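Local coordinates for uncharacterized protein BF1531 (Bacteroides fragilis, PDB 3SLR) that is uncharacterised but binds magnesium through a phosphatase-like domain in its N-terminal part, and probably hydrolyses ester bonds, at residues 221-232 and 326-336; 212-222 and 369-377. All coordinates share one frame; numbering follows the deposited sequence.

Contact 1 pairs two parallel strands of the phosphatase-like domain and carries the magnesium site at their C-terminal ends. Contact 2 lies away from that site, where helix 203-217 of the domain with the five-stranded parallel sheet meets the loop after helix 363-368. The centres of contact 1 and contact 2 are about 15 Å apart. F221 and K222 belong to both, since the chain passes from the helix of contact 2 through a short loop into strand 224-227 of contact 1. The two also touch through space: K220 NZ makes a 2.9 Å salt bridge to D329 OD2, while F373 CZ packs 4.0 Å from both V332 CG2 and L225 CB.

Contact 1. Residues 221-232 and 326-336; sequences FKKCLILDLDNT and IGFDSMVFLDD. With MG (magnesium ion), chain B; MG (magnesium ion), chain C.
D228 and D336 meet at a magnesium ion, which D228 OD2 binds at 2.2 Å and D336 OD1 at 2.1 Å. The backbone carbonyl of D230 and three waters complete six ligands. The other oxygen of D228, OD1, binds a second magnesium, so one carboxylate bridges both metals, and water 4 bridges them too. The carboxylate planes of D228 and D336 are only 26° apart, and D228 OD2 approaches D336 OD1 to 3.0 Å because both bind the same cation. D336 reaches it with CG between its own backbone N and carbonyl carbon (chi1 69°). T232 stands behind this shell: its hydroxyl donates to the anti lone pair of D228 OD2 and accepts from D336 N, which helps to position both ligands. D335 makes no direct metal bond here; its OD1 accepts from water 2, a ligand of the first magnesium, while OD2 forms a salt bridge with K313. D228, D230 and T232 are consistent with the DxDx(T/V) signature of HAD phosphatases, placed as in that family at the end of a strand of the parallel sheet. Strand 331-334 is the outermost strand beside 224-227, and the ladder continues right up to the metal, D228 N donating to L334 O at 2.9 Å. On one face L225 CD1 packs 3.6 Å from L334 CD1, with V332 CG1 close by and helix 255-270 packing against that face. The other face has I226 CG2 3.7 Å from F333 CD1; C224 CB presses tightly on I326 CD1. At the far end K222 bends at chi2 (-54°) and lays its chain past V332 CG2, bringing NZ 2.9 Å from M331 O, above that carbonyl's plane; a weak bond to D329 O and one to the T352 hydroxyl also hold the ammonium.

Contact 2. Residues 212-222 and 369-377; sequences DIIAAIQGKFK and TLNLFETAS
The side chains of D212 and N371 pass one another pointing opposite ways, and the amide ND2 donates to D212 OD2 at 2.9 Å in a nearly straight bond (177°). The acceptor lies in the amide plane, although ND2 meets the anti side of the carboxylate 33° out of its plane. The second N-H of ND2 goes to E374 OE1, so two carboxylates fix the rotation of this amide. E374 folds over the helix: CG lies opposite the backbone N (chi1 -169°) and the chain then bends at chi2, so that CG rests 3.5 Å from D212 O and the carboxyl carbon near I213 CG1. Apolar packing continues along the helix, A376 CB lying 4.0 Å from A216 CB and also touching I217 CG1. Helix 203-217 ends in a Schellman motif at G219, which turns the chain toward K222, while N371 to E374 form a type I beta turn after helix 363-368. Water takes over on the K222 side. Water 8 accepts from K222 N and donates to the carbonyls of L372 and E374, bridging backbones that do not bond directly. The direct contacts here are made by side-chain carbons: K222 CG lies 3.2 Å from L372 O, K222 CB lies 3.7 Å from F373 CE1, and F221 CB rests beside E374 O. Water 7 probably joins D212 OD1 to L370 O, and R47 forms a salt bridge with D212 OD1.

Contact 1. Residues 221-232 and 326-336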
# COMPACT_ATOMS: atom_id res chain seq x y z
N PHE A 221 9.85 5.94 5.04
CA PHE A 221 8.43 6.15 4.80
C PHE A 221 8.19 7.63 4.53
O PHE A 221 8.99 8.49 4.93
CB PHE A 221 7.59 5.67 5.99
CG PHE A 221 8.00 6.28 7.30
CD1 PHE A 221 9.00 5.70 8.08
CD2 PHE A 221 7.39 7.44 7.76
CE1 PHE A 221 9.37 6.26 9.29
CE2 PHE A 221 7.76 8.01 8.97
CZ PHE A 221 8.75 7.42 9.74
N LYS A 222 7.10 7.94 3.83
CA LYS A 222 6.80 9.32 3.46
C LYS A 222 6.25 10.11 4.64
O LYS A 222 5.49 9.58 5.45
CB LYS A 222 5.83 9.38 2.28
CG LYS A 222 6.38 8.73 1.01
CD LYS A 222 7.75 9.32 0.64
CE LYS A 222 8.13 9.00 -0.81
NZ LYS A 222 9.26 9.87 -1.33
N LYS A 223 6.63 11.38 4.72
CA LYS A 223 6.29 12.21 5.86
C LYS A 223 5.59 13.49 5.44
O LYS A 223 5.06 14.22 6.28
CB LYS A 223 7.56 12.58 6.64
CG LYS A 223 8.19 11.41 7.38
CD LYS A 223 9.48 11.85 8.06
CE LYS A 223 10.66 11.16 7.44
NZ LYS A 223 10.47 9.69 7.36
N CYS A 224 5.58 13.77 4.14
CA CYS A 224 5.12 15.06 3.64
C CYS A 224 4.52 14.96 2.25
O CYS A 224 5.06 14.28 1.37
CB CYS A 224 6.29 16.05 3.63
SG CYS A 224 5.99 17.63 2.81
N LEU A 225 3.39 15.64 2.06
CA LEU A 225 2.73 15.75 0.76
C LEU A 225 2.73 17.22 0.32
O LEU A 225 2.27 18.09 1.05
CB LEU A 225 1.28 15.23 0.87
CG LEU A 225 0.42 15.38 -0.39
CD1 LEU A 225 1.00 14.57 -1.54
CD2 LEU A 225 -1.05 14.98 -0.15
N ILE A 226 3.27 17.48 -0.87
CA ILE A 226 3.33 18.83 -1.44
C ILE A 226 2.33 18.92 -2.57
O ILE A 226 2.35 18.09 -3.49
CB ILE A 226 4.73 19.14 -2.00
CG1 ILE A 226 5.78 18.97 -0.91
CG2 ILE A 226 4.77 20.57 -2.60
CD1 ILE A 226 7.21 18.92 -1.46
N LEU A 227 1.46 19.92 -2.51
CA LEU A 227 0.36 20.05 -3.45
C LEU A 227 0.46 21.27 -4.35
O LEU A 227 0.68 22.38 -3.88
CB LEU A 227 -0.96 20.15 -2.68
CG LEU A 227 -1.30 18.95 -1.79
CD1 LEU A 227 -2.38 19.32 -0.78
CD2 LEU A 227 -1.71 17.75 -2.64
N ASP A 228 0.26 21.07 -5.64
CA ASP A 228 -0.07 22.18 -6.52
C ASP A 228 -1.52 22.59 -6.20
O ASP A 228 -2.24 21.84 -5.55
CB ASP A 228 0.09 21.73 -7.97
CG ASP A 228 -0.42 22.76 -8.95
OD1 ASP A 228 0.15 23.87 -9.00
OD2 ASP A 228 -1.40 22.45 -9.66
N LEU A 229 -1.94 23.77 -6.62
CA LEU A 229 -3.31 24.21 -6.36
C LEU A 229 -4.21 24.07 -7.59
O LEU A 229 -5.10 23.21 -7.63
CB LEU A 229 -3.33 25.66 -5.83
CG LEU A 229 -2.66 25.91 -4.48
CD1 LEU A 229 -2.66 27.41 -4.12
CD2 LEU A 229 -3.30 25.08 -3.36
N ASP A 230 -3.99 24.90 -8.60
CA ASP A 230 -4.91 24.93 -9.75
C ASP A 230 -5.02 23.58 -10.46
O ASP A 230 -4.02 23.03 -10.94
CB ASP A 230 -4.51 26.03 -10.75
CG ASP A 230 -4.74 27.44 -10.21
OD1 ASP A 230 -5.73 27.69 -9.48
OD2 ASP A 230 -3.92 28.31 -10.54
N ASN A 231 -6.24 23.07 -10.54
CA ASN A 231 -6.51 21.80 -11.20
C ASN A 231 -5.86 20.60 -10.51
O ASN A 231 -5.80 19.51 -11.07
CB ASN A 231 -6.16 21.86 -12.69
CG ASN A 231 -7.10 22.78 -13.46
OD1 ASN A 231 -8.32 22.74 -13.26
ND2 ASN A 231 -6.53 23.62 -14.31
N THR A 232 -5.39 20.81 -9.29
CA THR A 232 -4.89 19.72 -8.46
C THR A 232 -5.81 19.51 -7.26
O THR A 232 -6.39 18.43 -7.11
CB THR A 232 -3.41 19.94 -8.05
OG1 THR A 232 -2.60 19.96 -9.22
CG2 THR A 232 -2.91 18.80 -7.16
N ILE A 326 13.24 17.59 6.69
CA ILE A 326 13.02 16.17 6.44
C ILE A 326 13.63 15.87 5.08
O ILE A 326 13.93 16.78 4.31
CB ILE A 326 11.54 15.80 6.42
CG1 ILE A 326 10.81 16.66 5.39
CG2 ILE A 326 10.92 15.97 7.81
CD1 ILE A 326 9.37 16.25 5.17
N GLY A 327 13.84 14.59 4.79
CA GLY A 327 14.52 14.22 3.56
C GLY A 327 13.66 14.42 2.34
O GLY A 327 12.44 14.23 2.40
N PHE A 328 14.29 14.78 1.23
CA PHE A 328 13.58 14.84 -0.04
C PHE A 328 12.91 13.51 -0.32
O PHE A 328 11.81 13.46 -0.87
CB PHE A 328 14.52 15.24 -1.20
CG PHE A 328 14.95 16.68 -1.16
CD1 PHE A 328 14.05 17.70 -1.45
CD2 PHE A 328 16.25 17.02 -0.85
CE1 PHE A 328 14.44 19.03 -1.41
CE2 PHE A 328 16.65 18.34 -0.80
CZ PHE A 328 15.76 19.35 -1.09
N ASP A 329 13.58 12.42 0.07
CA ASP A 329 13.05 11.08 -0.15
C ASP A 329 11.89 10.72 0.79
O ASP A 329 11.37 9.61 0.74
CB ASP A 329 14.16 10.03 -0.13
CG ASP A 329 14.96 10.03 1.17
OD1 ASP A 329 15.08 11.08 1.83
OD2 ASP A 329 15.50 8.96 1.52
N SER A 330 11.48 11.67 1.63
CA SER A 330 10.29 11.47 2.46
C SER A 330 9.13 12.30 1.92
O SER A 330 8.09 12.41 2.58
CB SER A 330 10.56 11.83 3.92
OG SER A 330 10.53 13.23 4.13
N MSE A 331 9.30 12.86 0.73
CA MSE A 331 8.30 13.79 0.15
C MSE A 331 7.59 13.24 -1.07
O MSE A 331 8.18 12.53 -1.88
CB MSE A 331 8.97 15.11 -0.23
CG MSE A 331 9.45 15.90 0.94
SE MSE A 331 10.52 17.45 0.40
CE MSE A 331 10.25 18.42 2.07
N VAL A 332 6.31 13.60 -1.18
CA VAL A 332 5.49 13.29 -2.34
C VAL A 332 4.98 14.61 -2.92
O VAL A 332 4.50 15.46 -2.19
CB VAL A 332 4.27 12.44 -1.94
CG1 VAL A 332 3.39 12.17 -3.15
CG2 VAL A 332 4.71 11.14 -1.31
N PHE A 333 5.10 14.79 -4.23
CA PHE A 333 4.65 16.01 -4.89
C PHE A 333 3.58 15.70 -5.93
O PHE A 333 3.81 14.90 -6.84
CB PHE A 333 5.86 16.70 -5.54
CG PHE A 333 5.50 17.87 -6.44
CD1 PHE A 333 4.82 18.96 -5.94
CD2 PHE A 333 5.91 17.88 -7.77
CE1 PHE A 333 4.51 20.04 -6.76
CE2 PHE A 333 5.60 18.96 -8.59
CZ PHE A 333 4.91 20.03 -8.09
N LEU A 334 2.42 16.34 -5.78
CA LEU A 334 1.29 16.17 -6.70
C LEU A 334 1.01 17.43 -7.51
O LEU A 334 0.74 18.49 -6.95
CB LEU A 334 0.03 15.77 -5.93
CG LEU A 334 0.10 14.45 -5.16
CD1 LEU A 334 -1.21 14.23 -4.40
CD2 LEU A 334 0.38 13.30 -6.10
N ASP A 335 1.06 17.30 -8.83
CA ASP A 335 0.86 18.42 -9.74
C ASP A 335 0.23 17.90 -11.04
O ASP A 335 0.68 16.89 -11.59
CB ASP A 335 2.21 19.11 -10.01
CG ASP A 335 2.06 20.48 -10.64
OD1 ASP A 335 1.23 20.63 -11.57
OD2 ASP A 335 2.78 21.42 -10.21
N ASP A 336 -0.82 18.56 -11.51
CA ASP A 336 -1.56 18.12 -12.69
C ASP A 336 -0.80 18.41 -13.99
O ASP A 336 -1.14 17.90 -15.04
CB ASP A 336 -2.92 18.83 -12.76
CG ASP A 336 -2.76 20.30 -13.04
OD1 ASP A 336 -2.21 20.98 -12.16
OD2 ASP A 336 -3.12 20.78 -14.15
MG MG B . -1.87 23.00 -11.76
MG MG C . -0.63 25.90 -10.07
O HOH W 1 -1.20 27.77 -11.26
O HOH W 2 0.45 22.93 -12.29
O HOH W 3 -2.50 23.28 -14.13
O HOH W 4 -1.33 25.11 -12.05
O HOH W 5 1.54 25.83 -10.39

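Contact 2. Residues 212-222 and 369-377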
# COMPACT_ATOMS: atom_id res chain seq x y z
N ASP A 212 6.91 -2.18 0.76
CA ASP A 212 6.50 -0.93 1.40
C ASP A 212 6.55 -1.11 2.92
O ASP A 212 6.94 -0.20 3.65
CB ASP A 212 5.06 -0.51 1.04
CG ASP A 212 4.90 -0.07 -0.42
OD1 ASP A 212 5.89 0.31 -1.07
OD2 ASP A 212 3.74 -0.11 -0.90
N ILE A 213 6.13 -2.29 3.38
CA ILE A 213 6.06 -2.55 4.82
C ILE A 213 7.47 -2.68 5.39
O ILE A 213 7.80 -2.06 6.39
CB ILE A 213 5.23 -3.81 5.14
CG1 ILE A 213 3.75 -3.56 4.81
CG2 ILE A 213 5.38 -4.19 6.61
CD1 ILE A 213 2.89 -4.86 4.75
N ILE A 214 8.28 -3.51 4.76
CA ILE A 214 9.67 -3.67 5.19
C ILE A 214 10.39 -2.33 5.25
O ILE A 214 11.02 -2.01 6.26
CB ILE A 214 10.40 -4.66 4.28
CG1 ILE A 214 9.79 -6.05 4.46
CG2 ILE A 214 11.90 -4.65 4.57
CD1 ILE A 214 10.48 -7.14 3.68
N ALA A 215 10.28 -1.53 4.19
CA ALA A 215 10.92 -0.22 4.17
C ALA A 215 10.46 0.67 5.33
O ALA A 215 11.28 1.32 5.98
CB ALA A 215 10.69 0.48 2.83
N ALA A 216 9.15 0.70 5.58
CA ALA A 216 8.61 1.52 6.66
C ALA A 216 9.18 1.10 8.01
O ALA A 216 9.57 1.93 8.81
CB ALA A 216 7.07 1.44 6.69
N ILE A 217 9.21 -0.21 8.25
CA ILE A 217 9.81 -0.73 9.48
C ILE A 217 11.29 -0.34 9.61
O ILE A 217 11.76 -0.02 10.70
CB ILE A 217 9.61 -2.26 9.61
CG1 ILE A 217 8.12 -2.57 9.78
CG2 ILE A 217 10.37 -2.80 10.79
CD1 ILE A 217 7.74 -4.02 9.52
N GLN A 218 12.00 -0.35 8.49
CA GLN A 218 13.41 0.04 8.46
C GLN A 218 13.61 1.55 8.60
O GLN A 218 14.74 2.03 8.70
CB GLN A 218 14.10 -0.47 7.19
CG GLN A 218 14.14 -2.00 7.08
CD GLN A 218 15.13 -2.62 8.04
OE1 GLN A 218 16.29 -2.21 8.13
NE2 GLN A 218 14.67 -3.61 8.79
N GLY A 219 12.51 2.30 8.60
CA GLY A 219 12.55 3.74 8.83
C GLY A 219 12.48 4.59 7.58
O GLY A 219 12.76 5.80 7.62
N LYS A 220 12.11 3.97 6.46
CA LYS A 220 11.92 4.70 5.22
C LYS A 220 10.43 4.75 4.88
O LYS A 220 9.83 3.74 4.51
CB LYS A 220 12.71 4.07 4.08
CG LYS A 220 14.20 4.44 4.07
CD LYS A 220 14.40 5.95 3.96
CE LYS A 220 15.87 6.34 4.04
NZ LYS A 220 16.06 7.82 4.17
N PHE A 221 9.85 5.94 5.04
CA PHE A 221 8.43 6.15 4.80
C PHE A 221 8.19 7.63 4.53
O PHE A 221 8.99 8.49 4.93
CB PHE A 221 7.59 5.67 5.99
CG PHE A 221 8.00 6.28 7.30
CD1 PHE A 221 9.00 5.70 8.08
CD2 PHE A 221 7.39 7.44 7.76
CE1 PHE A 221 9.37 6.26 9.29
CE2 PHE A 221 7.76 8.01 8.97
CZ PHE A 221 8.75 7.42 9.74
N LYS A 222 7.10 7.94 3.83
CA LYS A 222 6.80 9.32 3.46
C LYS A 222 6.25 10.11 4.64
O LYS A 222 5.49 9.58 5.45
CB LYS A 222 5.83 9.38 2.28
CG LYS A 222 6.38 8.73 1.01
CD LYS A 222 7.75 9.32 0.64
CE LYS A 222 8.13 9.00 -0.81
NZ LYS A 222 9.26 9.87 -1.33
N THR A 369 -3.30 3.05 -6.05
CA THR A 369 -2.46 1.99 -6.61
C THR A 369 -1.00 2.12 -6.20
O THR A 369 -0.22 1.17 -6.37
CB THR A 369 -2.49 1.96 -8.17
OG1 THR A 369 -1.75 3.06 -8.70
CG2 THR A 369 -3.93 2.01 -8.72
N LEU A 370 -0.62 3.28 -5.67
CA LEU A 370 0.77 3.55 -5.33
C LEU A 370 1.13 3.32 -3.85
O LEU A 370 2.31 3.23 -3.50
CB LEU A 370 1.10 5.00 -5.71
CG LEU A 370 0.83 5.40 -7.16
CD1 LEU A 370 1.20 6.87 -7.39
CD2 LEU A 370 1.58 4.51 -8.13
N ASN A 371 0.11 3.25 -2.99
CA ASN A 371 0.32 3.08 -1.54
C ASN A 371 1.43 3.99 -1.02
O ASN A 371 2.43 3.52 -0.49
CB ASN A 371 0.66 1.62 -1.22
CG ASN A 371 0.55 1.31 0.26
OD1 ASN A 371 -0.42 1.68 0.91
ND2 ASN A 371 1.56 0.63 0.80
N LEU A 372 1.24 5.29 -1.15
CA LEU A 372 2.32 6.24 -0.91
C LEU A 372 2.70 6.38 0.57
O LEU A 372 3.83 6.76 0.89
CB LEU A 372 1.92 7.62 -1.45
CG LEU A 372 1.76 7.72 -2.97
CD1 LEU A 372 0.91 8.93 -3.34
CD2 LEU A 372 3.09 7.78 -3.65
N PHE A 373 1.75 6.11 1.45
CA PHE A 373 1.91 6.46 2.86
C PHE A 373 1.90 5.29 3.83
O PHE A 373 1.42 5.42 4.97
CB PHE A 373 0.90 7.55 3.25
CG PHE A 373 1.17 8.87 2.57
CD1 PHE A 373 2.17 9.71 3.02
CD2 PHE A 373 0.46 9.24 1.44
CE1 PHE A 373 2.44 10.91 2.39
CE2 PHE A 373 0.71 10.45 0.80
CZ PHE A 373 1.69 11.29 1.27
N GLU A 374 2.44 4.15 3.41
CA GLU A 374 2.71 3.06 4.32
C GLU A 374 3.48 3.61 5.50
O GLU A 374 4.32 4.48 5.35
CB GLU A 374 3.57 1.99 3.65
CG GLU A 374 3.67 0.70 4.46
CD GLU A 374 2.31 0.03 4.62
OE1 GLU A 374 1.68 -0.32 3.60
OE2 GLU A 374 1.85 -0.14 5.77
N THR A 375 3.20 3.08 6.69
CA THR A 375 3.93 3.53 7.86
C THR A 375 4.15 2.36 8.82
O THR A 375 3.63 1.27 8.60
CB THR A 375 3.23 4.71 8.55
OG1 THR A 375 4.08 5.27 9.55
CG2 THR A 375 1.91 4.28 9.17
N ALA A 376 4.94 2.59 9.87
CA ALA A 376 5.17 1.53 10.86
C ALA A 376 5.04 2.02 12.31
O ALA A 376 5.44 1.34 13.24
CB ALA A 376 6.52 0.87 10.63
N SER A 377 4.45 3.20 12.49
CA SER A 377 4.14 3.69 13.83
C SER A 377 2.90 4.59 13.81
O SER A 377 2.61 5.24 12.80
CB SER A 377 5.34 4.43 14.43
OG SER A 377 5.77 5.49 13.60
O HOH W 6 3.33 -0.06 -3.30
O HOH W 7 4.69 2.59 -2.18
O HOH W 8 5.38 5.79 3.06
O HOH W 9 3.85 7.49 6.00